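Local structure of scarecrow-like protein 3 (Arabidopsis thaliana, 6KPB) at residues A[372-377]-A[395-400]; A[351-356]-A[368-373]; A[136-141]-A[386-391]; A[379-384]-A[452-457]; A[361-366]-A[406-411]. The protein probably acts as a transcription factor of the GRAS family in plant development and binds zinc-finger proteins of the IDD family, including JACKDAW. All coordinates share one frame; numbering follows the deposited sequence.

Interaction 1 of 5, residues A[372-377]-A[395-400]; sequences AALFDC and MLFGEE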
# COMPACT_ATOMS: atom_id res chain seq x y z
N ALA A 372 8.84 15.41 18.71
CA ALA A 372 7.86 15.78 19.72
C ALA A 372 7.42 17.22 19.54
O ALA A 372 6.24 17.55 19.73
CB ALA A 372 8.44 15.58 21.12
N ALA A 373 8.35 18.10 19.16
CA ALA A 373 8.00 19.48 18.86
C ALA A 373 7.15 19.58 17.60
O ALA A 373 6.12 20.26 17.59
CB ALA A 373 9.27 20.33 18.73
N LEU A 374 7.56 18.89 16.53
CA LEU A 374 6.80 18.93 15.29
C LEU A 374 5.40 18.35 15.47
O LEU A 374 4.42 18.92 14.99
CB LEU A 374 7.56 18.19 14.19
CG LEU A 374 8.76 18.93 13.60
CD1 LEU A 374 9.63 17.98 12.79
CD2 LEU A 374 8.28 20.09 12.73
N PHE A 375 5.29 17.22 16.17
CA PHE A 375 3.98 16.67 16.49
C PHE A 375 3.21 17.56 17.45
O PHE A 375 1.98 17.43 17.55
CB PHE A 375 4.12 15.27 17.07
CG PHE A 375 4.26 14.18 16.04
CD1 PHE A 375 5.36 14.15 15.19
CD2 PHE A 375 3.30 13.19 15.92
CE1 PHE A 375 5.49 13.15 14.24
CE2 PHE A 375 3.43 12.19 14.98
CZ PHE A 375 4.53 12.17 14.14
N ASP A 376 3.89 18.44 18.18
CA ASP A 376 3.21 19.31 19.13
C ASP A 376 2.46 20.43 18.41
O ASP A 376 1.35 20.80 18.82
CB ASP A 376 4.20 19.88 20.14
CG ASP A 376 3.55 20.27 21.45
OD1 ASP A 376 2.44 20.84 21.43
OD2 ASP A 376 4.16 20.02 22.51
N CYS A 377 3.05 20.98 17.34
CA CYS A 377 2.37 22.01 16.56
C CYS A 377 1.00 21.52 16.09
O CYS A 377 -0.02 22.19 16.30
CB CYS A 377 3.22 22.41 15.35
SG CYS A 377 4.99 22.53 15.64
N MET A 395 3.14 10.03 6.35
CA MET A 395 3.87 9.99 5.09
C MET A 395 5.14 10.84 5.10
O MET A 395 6.03 10.61 4.27
CB MET A 395 2.97 10.44 3.94
CG MET A 395 1.75 9.56 3.74
SD MET A 395 0.87 9.91 2.20
CE MET A 395 -0.44 8.69 2.29
N LEU A 396 5.25 11.80 6.01
CA LEU A 396 6.42 12.67 6.09
C LEU A 396 7.26 12.37 7.33
O LEU A 396 8.34 11.78 7.22
CB LEU A 396 6.01 14.14 6.05
CG LEU A 396 5.46 14.63 4.70
CD1 LEU A 396 5.14 16.12 4.76
CD2 LEU A 396 6.45 14.33 3.59
N PHE A 397 6.78 12.75 8.52
CA PHE A 397 7.57 12.54 9.73
C PHE A 397 7.77 11.06 10.00
O PHE A 397 8.86 10.64 10.43
CB PHE A 397 6.88 13.21 10.92
CG PHE A 397 6.60 14.67 10.72
CD1 PHE A 397 7.44 15.46 9.95
CD2 PHE A 397 5.48 15.25 11.30
CE1 PHE A 397 7.17 16.80 9.76
CE2 PHE A 397 5.21 16.60 11.11
CZ PHE A 397 6.06 17.37 10.35
N GLY A 398 6.75 10.24 9.74
CA GLY A 398 6.89 8.81 9.95
C GLY A 398 7.96 8.19 9.07
O GLY A 398 8.72 7.34 9.51
N GLU A 399 8.02 8.63 7.80
CA GLU A 399 9.05 8.12 6.91
C GLU A 399 10.44 8.58 7.33
O GLU A 399 11.40 7.80 7.27
CB GLU A 399 8.76 8.54 5.47
CG GLU A 399 7.68 7.71 4.80
CD GLU A 399 8.03 6.24 4.79
OE1 GLU A 399 9.19 5.90 4.47
OE2 GLU A 399 7.14 5.41 5.10
N GLU A 400 10.56 9.83 7.76
CA GLU A 400 11.85 10.32 8.24
C GLU A 400 12.27 9.62 9.52
O GLU A 400 13.42 9.21 9.66
CB GLU A 400 11.79 11.84 8.44
CG GLU A 400 11.48 12.61 7.16
CD GLU A 400 11.32 14.10 7.40
OE1 GLU A 400 11.35 14.52 8.58
OE2 GLU A 400 11.15 14.85 6.42
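F397 presents its ring to two successive residues of the helix opposite, L374 and F375, and meets them in different ways. L374 lies over one face of the ring: its CB stands 4.1 Å above the ring plane of F397, displaced toward the rim, and its CD1 comes 4.1 Å from F397 CE1. F375 approaches at a slant. The planes of the two phenyl rings are inclined at 47° with centroids 5.7 Å apart, so the pair is neither a stack nor a T-shaped arrangement. F375 CE1 touches both CB and CD2 of F397 at 3.6 Å, and the two side chains run past each other in opposite senses. F397 has its CG anti to the carbonyl carbon (chi1 -55°), and this sends the ring across the gap to the other helix. Flat aromatic groups and a branched leucine suit this place because all three residues are buried and no hydrogen bond crosses between them. With an alanine at F397, L374 and F375 would probably be left facing a gap between the two helices. Helices 360-381 and 387-406 are thus joined by apolar side chains. Helix 92-109 touches F375, helix 129-142 lies against M395 and L396, and W469 of strand 464-469 touches A373, D376 and C377, while D376 also hydrogen-bonds a polar side chain of the bound peptide.

Interaction 2 of 5, residues A[351-356]-A[368-373]; sequences QDSDHN and LYTYAA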
# COMPACT_ATOMS: atom_id res chain seq x y z
N GLN A 351 17.24 20.82 7.76
CA GLN A 351 16.86 20.53 9.13
C GLN A 351 17.98 20.96 10.07
O GLN A 351 19.17 20.85 9.74
CB GLN A 351 16.57 19.04 9.32
CG GLN A 351 15.21 18.58 8.81
CD GLN A 351 15.24 18.17 7.36
OE1 GLN A 351 16.20 18.44 6.64
NE2 GLN A 351 14.18 17.49 6.91
N ASP A 352 17.61 21.46 11.24
CA ASP A 352 18.57 21.92 12.23
C ASP A 352 18.48 21.03 13.46
O ASP A 352 18.05 21.45 14.54
CB ASP A 352 18.33 23.39 12.58
CG ASP A 352 19.55 24.06 13.17
OD1 ASP A 352 20.45 23.33 13.65
OD2 ASP A 352 19.64 25.30 13.11
N SER A 353 18.90 19.78 13.30
CA SER A 353 18.91 18.82 14.39
C SER A 353 20.01 17.80 14.14
O SER A 353 20.29 17.45 12.99
CB SER A 353 17.56 18.11 14.53
OG SER A 353 16.51 19.04 14.74
N ASP A 354 20.63 17.33 15.22
CA ASP A 354 21.65 16.29 15.12
C ASP A 354 20.95 14.94 15.10
O ASP A 354 20.71 14.32 16.13
CB ASP A 354 22.64 16.39 16.27
CG ASP A 354 23.83 15.45 16.11
OD1 ASP A 354 23.91 14.77 15.06
OD2 ASP A 354 24.67 15.39 17.02
N HIS A 355 20.61 14.49 13.89
CA HIS A 355 20.02 13.17 13.68
C HIS A 355 20.98 12.22 12.97
O HIS A 355 20.54 11.18 12.47
CB HIS A 355 18.72 13.30 12.89
CG HIS A 355 17.64 14.02 13.62
ND1 HIS A 355 16.50 14.49 12.99
CD2 HIS A 355 17.51 14.36 14.93
CE1 HIS A 355 15.72 15.08 13.88
NE2 HIS A 355 16.31 15.01 15.06
N ASN A 356 22.27 12.55 12.93
CA ASN A 356 23.28 11.73 12.27
C ASN A 356 24.27 11.16 13.27
O ASN A 356 25.42 10.87 12.92
CB ASN A 356 24.01 12.54 11.20
CG ASN A 356 24.69 11.66 10.17
OD1 ASN A 356 24.28 10.52 9.94
ND2 ASN A 356 25.74 12.19 9.54
N LEU A 368 13.61 12.05 19.12
CA LEU A 368 12.43 12.09 19.97
C LEU A 368 12.08 13.52 20.35
O LEU A 368 10.91 13.91 20.33
CB LEU A 368 12.64 11.24 21.22
CG LEU A 368 12.27 9.75 21.12
CD1 LEU A 368 12.60 9.03 22.42
CD2 LEU A 368 10.80 9.59 20.77
N TYR A 369 13.09 14.33 20.68
CA TYR A 369 12.83 15.72 21.04
C TYR A 369 12.40 16.54 19.84
O TYR A 369 11.50 17.38 19.95
CB TYR A 369 14.07 16.33 21.70
CG TYR A 369 14.24 15.96 23.15
CD1 TYR A 369 13.67 16.74 24.15
CD2 TYR A 369 14.97 14.84 23.53
CE1 TYR A 369 13.82 16.41 25.49
CE2 TYR A 369 15.13 14.50 24.86
CZ TYR A 369 14.55 15.29 25.83
OH TYR A 369 14.71 14.95 27.16
N THR A 370 13.04 16.33 18.68
CA THR A 370 12.71 17.11 17.50
C THR A 370 11.27 16.86 17.05
O THR A 370 10.50 17.81 16.87
CB THR A 370 13.68 16.80 16.36
OG1 THR A 370 15.02 17.13 16.77
CG2 THR A 370 13.33 17.59 15.12
N TYR A 371 10.90 15.60 16.88
CA TYR A 371 9.58 15.28 16.36
C TYR A 371 8.49 15.42 17.42
O TYR A 371 7.31 15.54 17.06
CB TYR A 371 9.57 13.88 15.76
CG TYR A 371 10.37 13.81 14.48
CD1 TYR A 371 9.80 14.18 13.26
CD2 TYR A 371 11.70 13.42 14.48
CE1 TYR A 371 10.53 14.15 12.09
CE2 TYR A 371 12.44 13.38 13.32
CZ TYR A 371 11.85 13.74 12.12
OH TYR A 371 12.58 13.70 10.96
N ALA A 372 8.84 15.41 18.71
CA ALA A 372 7.86 15.78 19.72
C ALA A 372 7.42 17.22 19.54
O ALA A 372 6.24 17.55 19.73
CB ALA A 372 8.44 15.58 21.12
N ALA A 373 8.35 18.10 19.16
CA ALA A 373 8.00 19.48 18.86
C ALA A 373 7.15 19.58 17.60
O ALA A 373 6.12 20.26 17.59
CB ALA A 373 9.27 20.33 18.73
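T370 has its OG1 anti to the carbonyl carbon (chi1 -61°), which turns the hydroxyl toward the loop, and H355 takes a similar first torsion (chi1 -66°) that brings its imidazole to meet it. The two side chains come from opposite directions. T370 OG1 lies near the plane of the imidazole, at its edge, 3.0 Å from H355 NE2, and it forms a second hydrogen bond with S353 OG at 3.2 Å. S353 CB sits 3.4 Å above one face of the H355 ring, offset toward the rim, which probably helps to fix the ring's tilt. Y371 comes alongside: its CE2 is 3.7 Å from H355 CE1, and the planes are within 22° of parallel, yet the rings are offset too far for a real stack. Small hydroxyl residues suit this buried spot because each can both donate and accept a hydrogen bond, and a histidine can do the same through its two nitrogens. R472 of strand 472-482 also bonds T370 OG1, H355 ND1 is hydrogen-bonded to H416 ND1, and E400 on helix 387-406 holds Y371 OH. The loop leaving strand 345-351 is thereby fastened to helix 360-381, with I401 and I404 of helix 387-406 and I96 of helix 92-109 packed on Y371.

Interaction 3 of 5, residues A[136-141]-A[386-391]; sequences RRLFFE and SQDRIK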
# COMPACT_ATOMS: atom_id res chain seq x y z
N ARG A 136 2.83 16.90 0.23
CA ARG A 136 3.74 18.04 0.17
C ARG A 136 2.97 19.36 0.19
O ARG A 136 3.42 20.34 0.80
CB ARG A 136 4.61 17.97 -1.09
CG ARG A 136 5.56 16.79 -1.12
CD ARG A 136 6.60 16.94 -2.22
NE ARG A 136 7.10 15.65 -2.68
CZ ARG A 136 6.70 15.05 -3.80
NH1 ARG A 136 5.80 15.64 -4.58
NH2 ARG A 136 7.20 13.88 -4.14
N ARG A 137 1.81 19.40 -0.47
CA ARG A 137 0.97 20.59 -0.39
C ARG A 137 0.51 20.84 1.04
O ARG A 137 0.47 21.98 1.50
CB ARG A 137 -0.23 20.43 -1.33
CG ARG A 137 -0.92 21.74 -1.71
CD ARG A 137 -2.00 22.14 -0.71
NE ARG A 137 -3.24 21.39 -0.88
CZ ARG A 137 -4.27 21.44 -0.04
NH1 ARG A 137 -4.21 22.21 1.04
NH2 ARG A 137 -5.35 20.72 -0.28
N LEU A 138 0.18 19.76 1.77
CA LEU A 138 -0.26 19.91 3.15
C LEU A 138 0.85 20.47 4.03
O LEU A 138 0.61 21.36 4.86
CB LEU A 138 -0.76 18.57 3.69
CG LEU A 138 -2.07 18.04 3.11
CD1 LEU A 138 -2.35 16.63 3.60
CD2 LEU A 138 -3.22 18.97 3.46
N PHE A 139 2.07 19.95 3.87
CA PHE A 139 3.20 20.50 4.62
C PHE A 139 3.39 21.98 4.32
O PHE A 139 3.61 22.78 5.23
CB PHE A 139 4.47 19.71 4.29
CG PHE A 139 5.70 20.18 5.03
CD1 PHE A 139 5.76 20.10 6.42
CD2 PHE A 139 6.79 20.69 4.35
CE1 PHE A 139 6.89 20.53 7.10
CE2 PHE A 139 7.92 21.12 5.02
CZ PHE A 139 7.97 21.04 6.40
N PHE A 140 3.28 22.35 3.05
CA PHE A 140 3.43 23.75 2.66
C PHE A 140 2.36 24.63 3.30
O PHE A 140 2.63 25.80 3.61
CB PHE A 140 3.37 23.86 1.13
CG PHE A 140 3.36 25.27 0.62
CD1 PHE A 140 4.54 25.97 0.46
CD2 PHE A 140 2.17 25.90 0.29
CE1 PHE A 140 4.54 27.27 -0.02
CE2 PHE A 140 2.16 27.20 -0.18
CZ PHE A 140 3.34 27.89 -0.34
N GLU A 141 1.16 24.10 3.51
CA GLU A 141 0.04 24.90 4.00
C GLU A 141 -0.19 24.78 5.50
O GLU A 141 -0.65 25.75 6.11
CB GLU A 141 -1.25 24.52 3.26
CG GLU A 141 -1.16 24.68 1.75
CD GLU A 141 -2.47 25.14 1.13
OE1 GLU A 141 -2.53 26.30 0.68
OE2 GLU A 141 -3.44 24.35 1.11
N SER A 386 -8.29 14.83 12.08
CA SER A 386 -7.99 15.37 10.76
C SER A 386 -7.20 14.37 9.94
O SER A 386 -6.14 13.90 10.37
CB SER A 386 -7.22 16.68 10.90
OG SER A 386 -6.85 17.19 9.63
N GLN A 387 -7.71 14.04 8.75
CA GLN A 387 -6.96 13.17 7.84
C GLN A 387 -5.72 13.87 7.30
O GLN A 387 -4.72 13.20 7.01
CB GLN A 387 -7.86 12.72 6.69
CG GLN A 387 -8.89 11.67 7.09
CD GLN A 387 -8.27 10.35 7.49
OE1 GLN A 387 -8.28 9.98 8.67
NE2 GLN A 387 -7.72 9.64 6.52
N ASP A 388 -5.76 15.20 7.16
CA ASP A 388 -4.57 15.94 6.74
C ASP A 388 -3.44 15.76 7.74
O ASP A 388 -2.28 15.55 7.35
CB ASP A 388 -4.91 17.43 6.58
CG ASP A 388 -5.83 17.70 5.41
OD1 ASP A 388 -5.91 16.85 4.50
OD2 ASP A 388 -6.46 18.78 5.40
N ARG A 389 -3.75 15.86 9.03
CA ARG A 389 -2.73 15.71 10.07
C ARG A 389 -2.11 14.32 10.04
O ARG A 389 -0.88 14.18 10.15
CB ARG A 389 -3.35 16.01 11.43
CG ARG A 389 -2.48 15.66 12.62
CD ARG A 389 -3.15 16.09 13.91
NE ARG A 389 -2.44 15.62 15.10
CZ ARG A 389 -2.81 15.91 16.34
NH1 ARG A 389 -2.10 15.44 17.36
NH2 ARG A 389 -3.87 16.66 16.57
N ILE A 390 -2.93 13.29 9.88
CA ILE A 390 -2.41 11.92 9.88
C ILE A 390 -1.52 11.69 8.67
O ILE A 390 -0.47 11.05 8.77
CB ILE A 390 -3.57 10.91 9.94
CG1 ILE A 390 -4.39 11.11 11.21
CG2 ILE A 390 -3.04 9.48 9.87
CD1 ILE A 390 -5.47 10.07 11.41
N LYS A 391 -1.93 12.20 7.50
CA LYS A 391 -1.10 12.06 6.30
C LYS A 391 0.28 12.66 6.51
O LYS A 391 1.30 12.04 6.19
CB LYS A 391 -1.79 12.71 5.10
CG LYS A 391 -2.92 11.90 4.49
CD LYS A 391 -2.99 12.14 2.99
CE LYS A 391 -4.40 11.94 2.46
NZ LYS A 391 -5.32 12.99 2.97
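L138 lays both of its methyl groups against D388, and this is the close-packed part of the contact. The two side chains meet nearly at right angles. L138 CD2 approaches D388 CG to 3.5 Å, and L138 CD1 lies 3.7 Å from D388 OD1, so a hydrophobic branch rests on the carboxylate without a hydrogen bond. Contact thins out one turn further along the second helix, where L138 CD1 is 4.2 Å from K391 CB. The opposite charges of R137 and D388 do not meet, though the modelled place of the R137 guanidinium is doubtful. L138 is buried, whereas D388 and K391 are partly exposed and R137 and Q387 face the solvent. A negative charge suits this position because D388 stands in the first turn of its helix, where a carboxylate probably eases the helix dipole; S386 is the N-cap and its OG accepts a weak bond from R389 N. A glycine here, lacking the carboxylate, would probably leave the L138 methyl groups poorly covered on that side and the helix start without a compensating negative charge. The contact places helix 129-142 against the opening turns of helix 387-406, where D388 also touches H134 and M142, K391 touches E131 and H134, and L138 meets V392.

Interaction 4 of 5, residues A[379-384]-A[452-457]; sequences ETKVPR and GFDGYR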
# COMPACT_ATOMS: atom_id res chain seq x y z
N GLU A 379 -0.83 19.18 17.23
CA GLU A 379 -1.75 18.91 18.33
C GLU A 379 -2.42 20.19 18.81
O GLU A 379 -3.61 20.19 19.13
CB GLU A 379 -1.01 18.23 19.48
CG GLU A 379 -1.86 17.97 20.71
CD GLU A 379 -3.01 17.01 20.45
OE1 GLU A 379 -4.02 17.09 21.18
OE2 GLU A 379 -2.91 16.18 19.52
N THR A 380 -1.68 21.30 18.86
CA THR A 380 -2.24 22.56 19.33
C THR A 380 -3.06 23.28 18.27
O THR A 380 -3.68 24.31 18.59
CB THR A 380 -1.13 23.49 19.82
OG1 THR A 380 -0.37 23.96 18.70
CG2 THR A 380 -0.21 22.76 20.78
N LYS A 381 -3.10 22.79 17.04
CA LYS A 381 -3.69 23.56 15.95
C LYS A 381 -4.75 22.78 15.17
O LYS A 381 -5.73 23.36 14.70
CB LYS A 381 -2.60 24.04 14.99
CG LYS A 381 -1.56 24.94 15.64
CD LYS A 381 -0.41 25.22 14.68
CE LYS A 381 0.66 26.09 15.34
NZ LYS A 381 0.16 27.46 15.65
N VAL A 382 -4.56 21.47 15.03
CA VAL A 382 -5.38 20.67 14.13
C VAL A 382 -6.07 19.55 14.91
O VAL A 382 -5.44 18.93 15.78
CB VAL A 382 -4.53 20.10 12.98
CG1 VAL A 382 -5.41 19.53 11.88
CG2 VAL A 382 -3.61 21.17 12.42
N PRO A 383 -7.35 19.28 14.66
CA PRO A 383 -8.05 18.24 15.43
C PRO A 383 -7.44 16.86 15.25
O PRO A 383 -6.84 16.55 14.22
CB PRO A 383 -9.48 18.29 14.87
CG PRO A 383 -9.62 19.67 14.33
CD PRO A 383 -8.27 20.03 13.79
N ARG A 384 -7.62 16.02 16.28
CA ARG A 384 -7.06 14.68 16.26
C ARG A 384 -7.63 13.84 15.12
O ARG A 384 -6.97 12.90 14.65
CB ARG A 384 -7.31 13.98 17.60
CG ARG A 384 -6.73 14.70 18.81
CD ARG A 384 -5.58 13.91 19.41
NE ARG A 384 -5.05 14.54 20.61
CZ ARG A 384 -5.37 14.20 21.85
NH1 ARG A 384 -6.23 13.21 22.07
NH2 ARG A 384 -4.83 14.84 22.88
N GLY A 452 -2.64 30.80 12.61
CA GLY A 452 -2.17 29.48 12.94
C GLY A 452 -0.66 29.31 12.97
O GLY A 452 -0.19 28.17 13.03
N PHE A 453 0.10 30.39 12.94
CA PHE A 453 1.56 30.32 12.97
C PHE A 453 2.15 30.84 14.27
O PHE A 453 3.37 31.01 14.37
CB PHE A 453 2.15 31.07 11.78
CG PHE A 453 1.96 30.37 10.46
CD1 PHE A 453 1.82 28.99 10.41
CD2 PHE A 453 1.92 31.09 9.28
CE1 PHE A 453 1.64 28.34 9.20
CE2 PHE A 453 1.75 30.44 8.07
CZ PHE A 453 1.60 29.07 8.03
N ASP A 454 1.32 31.10 15.28
CA ASP A 454 1.83 31.49 16.58
C ASP A 454 2.51 30.30 17.25
O ASP A 454 2.13 29.14 17.05
CB ASP A 454 0.70 32.03 17.46
CG ASP A 454 -0.39 31.00 17.71
OD1 ASP A 454 -1.03 30.58 16.72
OD2 ASP A 454 -0.60 30.62 18.88
N GLY A 455 3.52 30.59 18.07
CA GLY A 455 4.38 29.60 18.65
C GLY A 455 5.70 29.44 17.92
O GLY A 455 6.69 29.02 18.53
N TYR A 456 5.74 29.78 16.64
CA TYR A 456 6.98 29.76 15.88
C TYR A 456 7.80 31.00 16.16
O TYR A 456 7.27 32.07 16.49
CB TYR A 456 6.70 29.65 14.38
CG TYR A 456 6.19 28.30 13.94
CD1 TYR A 456 7.07 27.27 13.64
CD2 TYR A 456 4.83 28.05 13.83
CE1 TYR A 456 6.62 26.04 13.24
CE2 TYR A 456 4.36 26.82 13.43
CZ TYR A 456 5.26 25.81 13.14
OH TYR A 456 4.80 24.59 12.74
N ARG A 457 9.11 30.86 16.02
CA ARG A 457 10.05 31.96 16.20
C ARG A 457 11.17 31.82 15.18
O ARG A 457 11.49 30.71 14.74
CB ARG A 457 10.63 31.97 17.62
CG ARG A 457 9.66 32.41 18.69
CD ARG A 457 10.01 31.80 20.04
NE ARG A 457 11.45 31.65 20.21
CZ ARG A 457 12.26 32.61 20.62
NH1 ARG A 457 11.77 33.81 20.91
NH2 ARG A 457 13.56 32.38 20.75
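K381 reaches over to the 452-457 segment with its ammonium group, and NZ finds three acceptors there. Two are backbone carbonyls. D454 O takes a hydrogen bond of 2.9 Å from K381 NZ, in the carbonyl plane and on a lone pair, with a C=O...N angle of 145°. G452 O is closer, 2.7 Å from K381 NZ, but the donor stands well above its carbonyl plane. The third is the carboxylate of D454, whose OD1 makes a long salt bridge of 3.5 Å to K381 NZ. The chain is extended until its last bend (chi4 -66°), which carries NZ in among the carbonyls, while K381 CE passes 4.2 Å from Y456 CE2. A lysine suits the spot because it is long enough to cross the gap and its three N-H groups can serve several oxygens. Within the first segment R384 grips E379 side-on, and E379 OE2 also forms a salt bridge, modelled doubtfully short, with R389. The Y456 ring meets W469 edge-to-face. Glycine fits G452, where phi is positive, and G455, where a CB would jam against the preceding carbonyl O. The motif is a type II beta turn, F453 to Y456, leading into strand 456-461; K381, near the C-terminal end region of helix 360-381, bonds D454 O inside it and G452 O just ahead.

Interaction 5 of 5, residues A[361-366]-A[406-411]; sequences MERLLE and SCEGFE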
# COMPACT_ATOMS: atom_id res chain seq x y z
N MET A 361 21.03 4.85 19.97
CA MET A 361 20.50 5.58 21.12
C MET A 361 20.70 7.08 20.97
O MET A 361 19.86 7.87 21.40
CB MET A 361 21.17 5.07 22.40
CG MET A 361 20.52 5.58 23.68
SD MET A 361 18.80 5.08 23.82
CE MET A 361 18.97 3.30 23.75
N GLU A 362 21.82 7.49 20.37
CA GLU A 362 22.05 8.90 20.09
C GLU A 362 20.94 9.48 19.23
O GLU A 362 20.28 10.45 19.61
CB GLU A 362 23.41 9.09 19.41
CG GLU A 362 24.61 8.98 20.33
CD GLU A 362 25.92 9.01 19.55
OE1 GLU A 362 25.93 8.57 18.39
OE2 GLU A 362 26.93 9.49 20.11
N ARG A 363 20.73 8.88 18.05
CA ARG A 363 19.73 9.40 17.13
C ARG A 363 18.32 9.29 17.69
O ARG A 363 17.48 10.15 17.42
CB ARG A 363 19.83 8.67 15.79
CG ARG A 363 21.24 8.65 15.22
CD ARG A 363 21.25 8.29 13.75
NE ARG A 363 20.68 6.97 13.49
CZ ARG A 363 21.35 5.83 13.64
NH1 ARG A 363 22.61 5.84 14.05
NH2 ARG A 363 20.75 4.68 13.37
N LEU A 364 18.05 8.25 18.49
CA LEU A 364 16.73 8.10 19.08
C LEU A 364 16.44 9.21 20.08
O LEU A 364 15.34 9.75 20.12
CB LEU A 364 16.59 6.73 19.74
CG LEU A 364 15.29 6.51 20.51
CD1 LEU A 364 14.10 6.67 19.58
CD2 LEU A 364 15.27 5.15 21.17
N LEU A 365 17.43 9.56 20.91
CA LEU A 365 17.22 10.59 21.92
C LEU A 365 16.92 11.94 21.29
O LEU A 365 15.94 12.60 21.66
CB LEU A 365 18.44 10.68 22.84
CG LEU A 365 18.55 9.60 23.92
CD1 LEU A 365 19.79 9.81 24.77
CD2 LEU A 365 17.29 9.60 24.78
N GLU A 366 17.73 12.36 20.32
CA GLU A 366 17.54 13.67 19.72
C GLU A 366 16.29 13.71 18.86
O GLU A 366 15.50 14.66 18.93
CB GLU A 366 18.78 14.06 18.90
CG GLU A 366 19.89 14.68 19.73
CD GLU A 366 19.42 15.91 20.48
OE1 GLU A 366 19.02 16.90 19.82
OE2 GLU A 366 19.43 15.89 21.73
N SER A 406 15.72 2.94 11.53
CA SER A 406 15.79 1.56 11.05
C SER A 406 16.77 1.36 9.90
O SER A 406 16.98 0.21 9.49
CB SER A 406 14.40 1.08 10.62
OG SER A 406 14.00 1.70 9.41
N CYS A 407 17.37 2.41 9.36
CA CYS A 407 18.26 2.29 8.22
C CYS A 407 19.70 2.60 8.60
O CYS A 407 19.97 3.27 9.60
CB CYS A 407 17.81 3.21 7.07
SG CYS A 407 16.28 2.69 6.27
N GLU A 408 20.63 2.11 7.77
CA GLU A 408 22.05 2.32 7.97
C GLU A 408 22.74 2.45 6.62
O GLU A 408 22.16 2.17 5.57
CB GLU A 408 22.69 1.18 8.78
CG GLU A 408 22.45 1.27 10.28
CD GLU A 408 23.11 2.49 10.91
OE1 GLU A 408 24.04 3.06 10.29
OE2 GLU A 408 22.70 2.88 12.02
N GLY A 409 24.00 2.89 6.67
CA GLY A 409 24.79 3.03 5.45
C GLY A 409 24.18 4.02 4.49
O GLY A 409 23.63 5.06 4.89
N PHE A 410 24.27 3.71 3.19
CA PHE A 410 23.68 4.56 2.17
C PHE A 410 22.16 4.60 2.26
O PHE A 410 21.55 5.58 1.80
CB PHE A 410 24.10 4.09 0.78
N GLU A 411 21.53 3.57 2.83
CA GLU A 411 20.07 3.53 2.91
C GLU A 411 19.50 4.60 3.83
O GLU A 411 18.32 4.93 3.71
CB GLU A 411 19.61 2.15 3.39
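R363 and E408 form a helix-to-loop salt bridge in the GRAS domain, between helix 360-381 and the loop that follows helix 387-406. In the first shell, E408 OE2 is met by R363 NH2 at 3.0 Å. The hydrogen bond is weak, because its angle at the hydrogen is only 127°. The guanidinium and carboxylate planes are turned 75° against each other, so the carboxylate comes in obliquely instead of lying flat beside two nitrogens. The attraction of opposite charges probably matters more here than the poorly aligned hydrogen bond. The chain of R363 is extended at chi2 and bent at chi3 (-61°), which swings its guanidinium toward the loop, while E408 bends at chi2 to offer its oxygen. An arginine suits the buried end because its flat group has N-H bonds enough for several acceptors: NE goes to I404 O and NH1 to G357 O, and these two carbonyls probably help to hold the guanidinium in place. E408, on the exposed side, has a stronger partner in R412, whose NH1 makes a salt bridge to the same OE2, and R107 is a long, weak neighbour. Further out, G409 has a positive phi, which glycine accepts readily, as the chain bends after E408. Elsewhere on the segment, M361 and L364 touch A64 of helix 49-69. The same OE2 of E408 also stands 3.6 Å from R363 NH1.

In the fold
Helix 360-381 takes part in interactions 1, 2, 4 and 5, and helix 387-406 in interactions 1 and 3. Interactions 1 and 2, with centres 10 Å apart, share A372 and A373 and are joined by a probable hydrogen bond of 2.8 Å between E400 OE1 and Y371 OH. L396 CD1, 3.7 Å from F139 CB, links interaction 1 to 3, and the R389-E379 salt bridge, its modelled length doubtfully short, joins 3 to 4. Interaction 5 adjoins 2 through R363 CD, 3.2 Å from H355 O, but its centre is about 28 Å from that of interaction 4. The bound peptide touches A372 and D376 of interaction 1 and Y369 of the 368-373 segment.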